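Local coordinates for protein phosphoribosylaminoimidazole-succinocarboxamide synthase (Ehrlichia chaffeensis str. Arkansas, PDB 3KRE) that catalyses the ATP-dependent joining of L-aspartate to 5-amino-1-(5-phosphoribosyl)imidazole-4-carboxylate, giving SAICAR in de novo purine biosynthesis, at residues Arg224-Asp227 with Lys232-Asp235; Glu170-Leu175 with Leu199-Leu204; Phe141-Asp146 with Phe161-Asn166. All blocks are in the same frame, centred on the assembly; numbering follows the deposited sequence.

Contact 1: Arg224-Asp227 with Lys232-Asp235; sequences RLWD and KRLD. With EDO (1,2-ethanediol), chain H; EDO (1,2-ethanediol), chain D.
Asp235 reaches across to strand 223-227 and takes the Leu225 amide on its carboxylate: Leu225 N lies 2.9 Å from Asp235 OD1, almost straight at 174° but from above the carboxylate plane. With chi1 at 58°, CG lies between the backbone N and the carbonyl carbon, and the carboxylate turns toward the strand. Asp235 OD1 also accepts a water at 2.8 Å; the same water, in the indole plane, accepts a bond from Trp226 NE1 at 2.7 Å. The other oxygen, OD2, caps Asp237 N at the start of helix 237-240 and holds an ethanediol hydroxyl. Next to this, Trp226 and Arg233 form a non-hydrogen-bonded antiparallel pair, flanked by Leu234 N to Leu225 O at 2.8 Å and Asp227 N to Lys232 O, also 2.8 Å. Their side chains run alongside each other. Arg233 is extended from CG to NE, its CG 3.7 Å from Trp226 NE1. One guanidinium face receives Trp226 CZ2 over its centre with the planes 56° apart, so the indole meets it by a corner and does not stack. Arg233 NH2 bridges to Asp130 and NH1 to Asp237. Arg224 NE binds the same Asp237 OD2, and Arg224 NH1 binds Asp196. The two arginines therefore converge on a shared carboxylate, which probably offsets their like charge, while Asp235, gripped through both oxygens, ties the strand to the following helix.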
loop_
_atom_site.group_PDB
_atom_site.type_symbol
_atom_site.label_atom_id
_atom_site.label_comp_id
_atom_site.label_asym_id
_atom_site.label_seq_id
_atom_site.Cartn_x
_atom_site.Cartn_y
_atom_site.Cartn_z
ATOM N N ARG A 224 -2.594 3.362 -7.293
ATOM C CA ARG A 224 -3.024 3.540 -8.685
ATOM C C ARG A 224 -1.891 4.258 -9.397
ATOM O O ARG A 224 -1.368 5.285 -8.898
ATOM C CB ARG A 224 -4.298 4.348 -8.818
ATOM C CG ARG A 224 -5.533 3.565 -8.472
ATOM C CD ARG A 224 -6.806 4.306 -8.849
ATOM N NE ARG A 224 -7.916 3.417 -8.660
ATOM C CZ ARG A 224 -8.638 3.265 -7.557
ATOM N NH1 ARG A 224 -8.440 4.014 -6.480
ATOM N NH2 ARG A 224 -9.571 2.311 -7.527
ATOM N N LEU A 225 -1.509 3.695 -10.545
ATOM C CA LEU A 225 -0.263 4.080 -11.252
ATOM C C LEU A 225 -0.595 4.173 -12.714
ATOM O O LEU A 225 -0.956 3.176 -13.315
ATOM C CB LEU A 225 0.816 3.012 -11.051
ATOM C CG LEU A 225 1.298 2.815 -9.624
ATOM C CD1 LEU A 225 2.223 1.544 -9.469
ATOM C CD2 LEU A 225 1.973 4.071 -8.995
ATOM N N TRP A 226 -0.499 5.365 -13.291
ATOM C CA TRP A 226 -0.829 5.528 -14.707
ATOM C C TRP A 226 0.401 5.979 -15.473
ATOM O O TRP A 226 1.114 6.850 -15.032
ATOM C CB TRP A 226 -1.910 6.589 -14.932
ATOM C CG TRP A 226 -3.249 6.298 -14.315
ATOM C CD1 TRP A 226 -3.621 5.174 -13.644
ATOM C CD2 TRP A 226 -4.387 7.153 -14.324
ATOM N NE1 TRP A 226 -4.915 5.271 -13.225
ATOM C CE2 TRP A 226 -5.413 6.486 -13.621
ATOM C CE3 TRP A 226 -4.638 8.436 -14.835
ATOM C CZ2 TRP A 226 -6.671 7.050 -13.414
ATOM C CZ3 TRP A 226 -5.906 8.992 -14.645
ATOM C CH2 TRP A 226 -6.900 8.300 -13.927
ATOM N N ASP A 227 0.622 5.401 -16.641
ATOM C CA ASP A 227 1.644 5.858 -17.532
ATOM C C ASP A 227 1.323 7.310 -17.921
ATOM O O ASP A 227 0.187 7.653 -18.285
ATOM C CB ASP A 227 1.699 4.955 -18.767
ATOM C CG ASP A 227 2.750 5.416 -19.749
ATOM O OD1 ASP A 227 3.915 5.280 -19.387
ATOM O OD2 ASP A 227 2.389 5.975 -20.805
ATOM N N LYS A 232 -2.379 4.948 -19.588
ATOM C CA LYS A 232 -2.598 3.523 -19.341
ATOM C C LYS A 232 -2.458 3.229 -17.851
ATOM O O LYS A 232 -1.526 3.672 -17.223
ATOM C CB LYS A 232 -1.564 2.715 -20.050
ATOM C CG LYS A 232 -1.914 1.277 -20.232
ATOM C CD LYS A 232 -1.320 0.806 -21.553
ATOM C CE LYS A 232 -1.514 -0.650 -21.728
ATOM N NZ LYS A 232 -0.430 -1.203 -22.566
ATOM N N ARG A 233 -3.393 2.472 -17.322
ATOM C CA ARG A 233 -3.363 2.016 -15.927
ATOM C C ARG A 233 -2.429 0.843 -15.827
ATOM O O ARG A 233 -2.495 -0.070 -16.662
ATOM C CB ARG A 233 -4.767 1.611 -15.498
ATOM C CG ARG A 233 -5.799 2.713 -15.691
ATOM C CD ARG A 233 -7.108 2.400 -14.961
ATOM N NE ARG A 233 -8.165 3.366 -15.270
ATOM C CZ ARG A 233 -8.945 4.015 -14.395
ATOM N NH1 ARG A 233 -8.843 3.822 -13.093
ATOM N NH2 ARG A 233 -9.859 4.867 -14.854
ATOM N N LEU A 234 -1.555 0.846 -14.820
ATOM C CA LEU A 234 -0.548 -0.196 -14.659
ATOM C C LEU A 234 -0.837 -1.125 -13.478
ATOM O O LEU A 234 -0.212 -2.179 -13.351
ATOM C CB LEU A 234 0.818 0.434 -14.473
ATOM C CG LEU A 234 1.222 1.308 -15.642
ATOM C CD1 LEU A 234 2.521 1.987 -15.287
ATOM C CD2 LEU A 234 1.296 0.512 -16.956
ATOM N N ASP A 235 -1.831 -0.750 -12.678
ATOM C CA ASP A 235 -2.010 -1.317 -11.344
ATOM C C ASP A 235 -3.177 -2.322 -11.310
ATOM O O ASP A 235 -3.703 -2.714 -12.356
ATOM C CB ASP A 235 -2.258 -0.178 -10.372
ATOM C CG ASP A 235 -3.452 0.657 -10.752
ATOM O OD1 ASP A 235 -3.276 1.640 -11.518
ATOM O OD2 ASP A 235 -4.573 0.341 -10.281
HETATM C C1 EDO H . 0.748 -2.067 -19.188
HETATM O O1 EDO H . 1.079 -1.282 -20.345
HETATM C C2 EDO H . -0.149 -3.266 -19.485
HETATM O O2 EDO H . 0.326 -3.940 -20.665
HETATM C C1 EDO D . -5.022 -0.146 -5.470
HETATM O O1 EDO D . -6.319 0.367 -5.272
HETATM C C2 EDO D . -4.507 0.215 -6.858
HETATM O O2 EDO D . -5.400 -0.237 -7.851
HETATM O O HOH W 1 -5.687 3.027 -11.965
#

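Contact 2: Glu170-Leu175 with Leu199-Leu204; sequences EKIKIL and LEFGKL
Glu200 OE2 is gripped by two ammonium groups, Lys144 NZ and Lys198 NZ, on the side of the strand turned from helix 166-189. The next residue, Phe201, points the other way and carries the whole apolar contact with that helix. Ile172 supplies the main cover: its CG1 sits over one face of the Phe201 ring, 4.0 Å from the ring centroid and 27° off the normal, a CH-pi contact. Chi1 of -155° places CG1 opposite the backbone N, and the chain continues so that the terminal methyl, CD1, comes to 3.6 Å from Phe201 CD2 at the rim. One helical turn on, Leu175 CD1 approaches Phe201 CE1 obliquely at 4.2 Å, a looser touch from the same side of the ring plane as Ile172. Ser176 and Ile179 of the same helix extend the patch along Phe201 and Leu199, while Leu164, Leu212 and Val112 close in on Ile172. Phe201 lies on strand 192-204, which carries the family's LVDFKLEFG signature. The two sides of the strand thus differ sharply: charge pairing round Glu200 on one, and on the other a largely buried apolar layer in which the aromatic face, met by aliphatic groups, seats the helix by dispersion and shape.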
loop_
_atom_site.group_PDB
_atom_site.type_symbol
_atom_site.label_atom_id
_atom_site.label_comp_id
_atom_site.label_asym_id
_atom_site.label_seq_id
_atom_site.Cartn_x
_atom_site.Cartn_y
_atom_site.Cartn_z
ATOM N N GLU A 170 -1.801 13.659 13.852
ATOM C CA GLU A 170 -1.129 14.708 13.089
ATOM C C GLU A 170 0.114 14.105 12.404
ATOM O O GLU A 170 0.405 14.417 11.248
ATOM C CB GLU A 170 -0.774 15.894 13.989
ATOM C CG GLU A 170 0.238 16.927 13.395
ATOM C CD GLU A 170 -0.136 17.632 12.068
ATOM O OE1 GLU A 170 -0.735 17.032 11.108
ATOM O OE2 GLU A 170 0.281 18.826 11.953
ATOM N N LYS A 171 0.846 13.253 13.119
ATOM C CA LYS A 171 2.063 12.638 12.548
ATOM C C LYS A 171 1.726 11.765 11.325
ATOM O O LYS A 171 2.400 11.824 10.306
ATOM C CB LYS A 171 2.788 11.814 13.596
ATOM C CG LYS A 171 4.058 11.134 13.138
ATOM C CD LYS A 171 5.228 12.080 12.947
ATOM C CE LYS A 171 6.570 11.303 12.881
ATOM N NZ LYS A 171 7.155 10.896 14.221
ATOM N N ILE A 172 0.669 10.977 11.426
ATOM C CA ILE A 172 0.332 10.067 10.337
ATOM C C ILE A 172 0.004 10.843 9.064
ATOM O O ILE A 172 0.326 10.413 7.948
ATOM C CB ILE A 172 -0.781 9.069 10.760
ATOM C CG1 ILE A 172 -0.701 7.787 9.934
ATOM C CG2 ILE A 172 -2.172 9.631 10.650
ATOM C CD1 ILE A 172 -1.510 6.664 10.571
ATOM N N LYS A 173 -0.590 12.018 9.226
ATOM C CA LYS A 173 -0.903 12.843 8.060
ATOM C C LYS A 173 0.383 13.454 7.470
ATOM O O LYS A 173 0.568 13.489 6.236
ATOM C CB LYS A 173 -1.924 13.906 8.423
ATOM C CG LYS A 173 -3.243 13.300 8.906
ATOM C CD LYS A 173 -4.363 14.353 8.998
ATOM C CE LYS A 173 -4.285 15.132 10.227
ATOM N NZ LYS A 173 -5.313 16.249 10.174
ATOM N N ILE A 174 1.273 13.901 8.334
ATOM C CA ILE A 174 2.549 14.494 7.874
ATOM C C ILE A 174 3.355 13.414 7.120
ATOM O O ILE A 174 3.893 13.657 6.002
ATOM C CB ILE A 174 3.368 15.038 9.046
ATOM C CG1 ILE A 174 2.711 16.310 9.619
ATOM C CG2 ILE A 174 4.833 15.284 8.622
ATOM C CD1 ILE A 174 3.275 16.690 11.016
ATOM N N LEU A 175 3.424 12.226 7.707
ATOM C CA LEU A 175 4.170 11.110 7.105
ATOM C C LEU A 175 3.546 10.706 5.778
ATOM O O LEU A 175 4.272 10.437 4.814
ATOM C CB LEU A 175 4.219 9.887 8.051
ATOM C CG LEU A 175 5.063 10.037 9.314
ATOM C CD1 LEU A 175 4.880 8.788 10.257
ATOM C CD2 LEU A 175 6.578 10.273 8.982
ATOM N N LEU A 199 -1.928 3.321 2.577
ATOM C CA LEU A 199 -0.901 2.989 3.545
ATOM C C LEU A 199 -1.519 2.378 4.796
ATOM O O LEU A 199 -2.657 2.699 5.156
ATOM C CB LEU A 199 -0.156 4.251 3.995
ATOM C CG LEU A 199 0.550 5.038 2.907
ATOM C CD1 LEU A 199 1.220 6.286 3.544
ATOM C CD2 LEU A 199 1.583 4.130 2.154
ATOM N N GLU A 200 -0.753 1.527 5.471
ATOM C CA GLU A 200 -1.072 1.052 6.803
ATOM C C GLU A 200 0.153 1.196 7.656
ATOM O O GLU A 200 1.285 1.008 7.173
ATOM C CB GLU A 200 -1.471 -0.441 6.781
ATOM C CG GLU A 200 -2.773 -0.656 6.044
ATOM C CD GLU A 200 -3.156 -2.121 5.979
ATOM O OE1 GLU A 200 -2.845 -2.877 6.932
ATOM O OE2 GLU A 200 -3.813 -2.485 4.987
ATOM N N PHE A 201 -0.074 1.501 8.922
ATOM C CA PHE A 201 1.012 1.686 9.862
ATOM C C PHE A 201 0.812 0.764 11.049
ATOM O O PHE A 201 -0.313 0.374 11.366
ATOM C CB PHE A 201 1.020 3.117 10.365
ATOM C CG PHE A 201 1.434 4.158 9.311
ATOM C CD1 PHE A 201 2.735 4.638 9.242
ATOM C CD2 PHE A 201 0.492 4.663 8.418
ATOM C CE1 PHE A 201 3.078 5.603 8.265
ATOM C CE2 PHE A 201 0.867 5.614 7.446
ATOM C CZ PHE A 201 2.128 6.079 7.410
ATOM N N GLY A 202 1.904 0.503 11.760
ATOM C CA GLY A 202 1.842 -0.254 12.999
ATOM C C GLY A 202 2.841 0.288 14.003
ATOM O O GLY A 202 3.575 1.232 13.716
ATOM N N LYS A 203 2.810 -0.270 15.190
ATOM C CA LYS A 203 3.678 0.188 16.248
ATOM C C LYS A 203 4.392 -1.000 16.840
ATOM O O LYS A 203 3.857 -2.147 16.811
ATOM C CB LYS A 203 2.872 0.923 17.313
ATOM C CG LYS A 203 2.351 2.264 16.836
ATOM C CD LYS A 203 2.053 3.204 17.974
ATOM C CE LYS A 203 0.697 3.035 18.541
ATOM N NZ LYS A 203 0.540 3.947 19.763
ATOM N N LEU A 204 5.601 -0.716 17.352
ATOM C CA LEU A 204 6.406 -1.749 17.987
ATOM C C LEU A 204 5.699 -2.291 19.189
ATOM O O LEU A 204 5.034 -1.578 19.990
ATOM C CB LEU A 204 7.814 -1.300 18.378
ATOM C CG LEU A 204 8.742 -0.655 17.337
ATOM C CD1 LEU A 204 9.964 -0.018 17.996
ATOM C CD2 LEU A 204 9.157 -1.686 16.278
#

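Contact 3: Phe141-Asp146 with Phe161-Asn166; sequences FYYKND and FQWLTN
Trp163 and Tyr143 meet across the contact, and Phe161, two residues before the tryptophan, covers the other indole face: its CB rests 3.6 Å above the plane of the Trp163 ring, offset toward the rim, while its own ring stacks on His157. Gln162 then leaves helical angles with positive phi, closing helix 155-160 in a Schellman motif. Trp163 follows, with chi1 of -62° setting its ring system beside the backbone N, and the benzo end, CZ2 and CH2, goes out to Tyr143 from the side opposite Phe161. Tyr143 answers with CG anti to its own N (chi1 176°), which carries its ring out from the end of strand 133-143 to the indole. The planes are 10° apart, yet they are slid well past each other, with 4.7 Å between the Tyr143 ring centroid and that of the Trp163 six-membered ring. Overlap is slight: Tyr143 CD1 is 3.4 Å from Trp163 CH2, and Tyr143 CE1 is 3.6 Å from Trp163 CZ2. Here, at the protein surface, the linker between two helices packs against the end of a sheet strand, and both rings of the pair stay partly exposed; Tyr143 also touches Leu148 and Pro151. Leu164 turns inward to Ile158, Ile110 and Ile172. Thr165 is the N-cap of helix 166-189, its hydroxyl capping a backbone N of the first turn.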
loop_
_atom_site.group_PDB
_atom_site.type_symbol
_atom_site.label_atom_id
_atom_site.label_comp_id
_atom_site.label_asym_id
_atom_site.label_seq_id
_atom_site.Cartn_x
_atom_site.Cartn_y
_atom_site.Cartn_z
ATOM N N PHE A 141 -9.437 8.433 5.669
ATOM C CA PHE A 141 -9.183 7.333 6.595
ATOM C C PHE A 141 -10.293 6.305 6.557
ATOM O O PHE A 141 -11.463 6.675 6.488
ATOM C CB PHE A 141 -9.083 7.873 8.023
ATOM C CG PHE A 141 -7.935 8.795 8.235
ATOM C CD1 PHE A 141 -6.647 8.294 8.336
ATOM C CD2 PHE A 141 -8.126 10.180 8.339
ATOM C CE1 PHE A 141 -5.569 9.131 8.567
ATOM C CE2 PHE A 141 -7.030 11.033 8.538
ATOM C CZ PHE A 141 -5.756 10.509 8.657
ATOM N N TYR A 142 -9.923 5.015 6.626
ATOM C CA TYR A 142 -10.910 3.939 6.676
ATOM C C TYR A 142 -10.573 2.994 7.805
ATOM O O TYR A 142 -9.423 2.742 8.080
ATOM C CB TYR A 142 -10.964 3.181 5.356
ATOM C CG TYR A 142 -11.332 4.052 4.200
ATOM C CD1 TYR A 142 -12.628 4.082 3.728
ATOM C CD2 TYR A 142 -10.377 4.877 3.589
ATOM C CE1 TYR A 142 -12.981 4.884 2.688
ATOM C CE2 TYR A 142 -10.723 5.695 2.546
ATOM C CZ TYR A 142 -12.038 5.684 2.084
ATOM O OH TYR A 142 -12.404 6.504 1.039
ATOM N N TYR A 143 -11.600 2.496 8.469
ATOM C CA TYR A 143 -11.445 1.442 9.447
ATOM C C TYR A 143 -11.279 0.097 8.702
ATOM O O TYR A 143 -12.131 -0.260 7.882
ATOM C CB TYR A 143 -12.715 1.400 10.278
ATOM C CG TYR A 143 -12.767 0.281 11.308
ATOM C CD1 TYR A 143 -11.671 0.013 12.111
ATOM C CD2 TYR A 143 -13.937 -0.454 11.512
ATOM C CE1 TYR A 143 -11.716 -0.992 13.073
ATOM C CE2 TYR A 143 -13.988 -1.440 12.460
ATOM C CZ TYR A 143 -12.866 -1.708 13.232
ATOM O OH TYR A 143 -12.881 -2.690 14.201
ATOM N N LYS A 144 -10.196 -0.632 8.972
ATOM C CA LYS A 144 -9.935 -1.880 8.243
ATOM C C LYS A 144 -10.770 -3.005 8.877
ATOM O O LYS A 144 -10.501 -3.446 9.999
ATOM C CB LYS A 144 -8.433 -2.228 8.196
ATOM C CG LYS A 144 -8.106 -3.198 7.015
ATOM C CD LYS A 144 -6.609 -3.500 6.836
ATOM C CE LYS A 144 -6.370 -4.299 5.534
ATOM N NZ LYS A 144 -4.957 -4.802 5.382
ATOM N N ASN A 145 -11.812 -3.408 8.162
ATOM C CA ASN A 145 -12.769 -4.412 8.646
ATOM C C ASN A 145 -13.536 -4.975 7.475
ATOM O O ASN A 145 -14.314 -4.267 6.816
ATOM C CB ASN A 145 -13.724 -3.798 9.681
ATOM C CG ASN A 145 -14.584 -4.835 10.394
ATOM O OD1 ASN A 145 -15.500 -5.397 9.811
ATOM N ND2 ASN A 145 -14.311 -5.054 11.672
ATOM N N ASP A 146 -13.298 -6.258 7.200
ATOM C CA ASP A 146 -13.991 -6.956 6.107
ATOM C C ASP A 146 -15.506 -7.009 6.313
ATOM O O ASP A 146 -16.266 -6.733 5.384
ATOM C CB ASP A 146 -13.467 -8.402 5.970
ATOM C CG ASP A 146 -12.023 -8.468 5.466
ATOM O OD1 ASP A 146 -11.470 -7.426 5.034
ATOM O OD2 ASP A 146 -11.453 -9.585 5.477
ATOM N N PHE A 161 -12.185 6.450 19.566
ATOM C CA PHE A 161 -11.917 5.024 19.733
ATOM C C PHE A 161 -10.470 4.706 20.154
ATOM O O PHE A 161 -10.117 3.533 20.359
ATOM C CB PHE A 161 -12.326 4.277 18.472
ATOM C CG PHE A 161 -13.804 3.992 18.403
ATOM C CD1 PHE A 161 -14.698 4.991 18.059
ATOM C CD2 PHE A 161 -14.296 2.718 18.679
ATOM C CE1 PHE A 161 -16.065 4.739 17.982
ATOM C CE2 PHE A 161 -15.651 2.448 18.614
ATOM C CZ PHE A 161 -16.548 3.474 18.272
ATOM N N GLN A 162 -9.660 5.755 20.293
ATOM C CA GLN A 162 -8.283 5.665 20.758
ATOM C C GLN A 162 -7.419 4.742 19.893
ATOM O O GLN A 162 -6.527 4.076 20.387
ATOM C CB GLN A 162 -8.247 5.299 22.244
ATOM C CG GLN A 162 -8.883 6.376 23.103
ATOM C CD GLN A 162 -8.702 6.136 24.577
ATOM O OE1 GLN A 162 -7.899 6.812 25.228
ATOM N NE2 GLN A 162 -9.417 5.166 25.114
ATOM N N TRP A 163 -7.666 4.746 18.587
ATOM C CA TRP A 163 -6.805 4.040 17.654
ATOM C C TRP A 163 -5.484 4.772 17.457
ATOM O O TRP A 163 -4.462 4.128 17.221
ATOM C CB TRP A 163 -7.479 3.836 16.326
ATOM C CG TRP A 163 -8.694 3.022 16.420
ATOM C CD1 TRP A 163 -9.002 2.072 17.373
ATOM C CD2 TRP A 163 -9.785 3.047 15.515
ATOM N NE1 TRP A 163 -10.234 1.536 17.118
ATOM C CE2 TRP A 163 -10.735 2.106 15.973
ATOM C CE3 TRP A 163 -10.062 3.776 14.364
ATOM C CZ2 TRP A 163 -11.935 1.877 15.306
ATOM C CZ3 TRP A 163 -11.263 3.558 13.701
ATOM C CH2 TRP A 163 -12.184 2.608 14.170
ATOM N N LEU A 164 -5.541 6.113 17.561
ATOM C CA LEU A 164 -4.370 6.978 17.614
ATOM C C LEU A 164 -4.635 8.114 18.609
ATOM O O LEU A 164 -5.787 8.467 18.881
ATOM C CB LEU A 164 -4.078 7.588 16.241
ATOM C CG LEU A 164 -3.749 6.643 15.095
ATOM C CD1 LEU A 164 -3.755 7.407 13.783
ATOM C CD2 LEU A 164 -2.424 5.900 15.341
ATOM N N THR A 165 -3.565 8.650 19.166
ATOM C CA THR A 165 -3.622 9.894 19.907
ATOM C C THR A 165 -3.655 11.083 18.948
ATOM O O THR A 165 -3.446 10.959 17.736
ATOM C CB THR A 165 -2.389 10.079 20.809
ATOM O OG1 THR A 165 -1.232 10.280 19.975
ATOM C CG2 THR A 165 -2.201 8.897 21.727
ATOM N N ASN A 166 -3.919 12.251 19.511
ATOM C CA ASN A 166 -3.911 13.492 18.738
ATOM C C ASN A 166 -2.580 13.673 18.043
ATOM O O ASN A 166 -2.545 13.957 16.851
ATOM C CB ASN A 166 -4.219 14.708 19.623
ATOM C CG ASN A 166 -5.557 15.317 19.320
ATOM O OD1 ASN A 166 -5.746 15.922 18.254
ATOM N ND2 ASN A 166 -6.501 15.158 20.236
#

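In the fold
Contacts 2 and 3 are neighbours, their centres about 11 Å apart on one side of the chain's centre. Contact 3 runs up to the first residue of helix 166-189 and contact 2 lies on it; Ile172 CG2 lies 4.0 Å from Phe141 CE1, and Lys173 CG is 3.8 Å from Phe141 CZ. Contact 1 lies on the opposite side, with its centre about 25 Å from that of contact 2 and 29 Å from that of contact 3, and touches neither. The large antiparallel sheet joins all three, since strand 192-204 of contact 2 pairs with strand 223-227 of contact 1, and strand 133-143 of contact 3 belongs to the same sheet. Two ethanediols, probably from the crystallisation liquor, lie at contact 1.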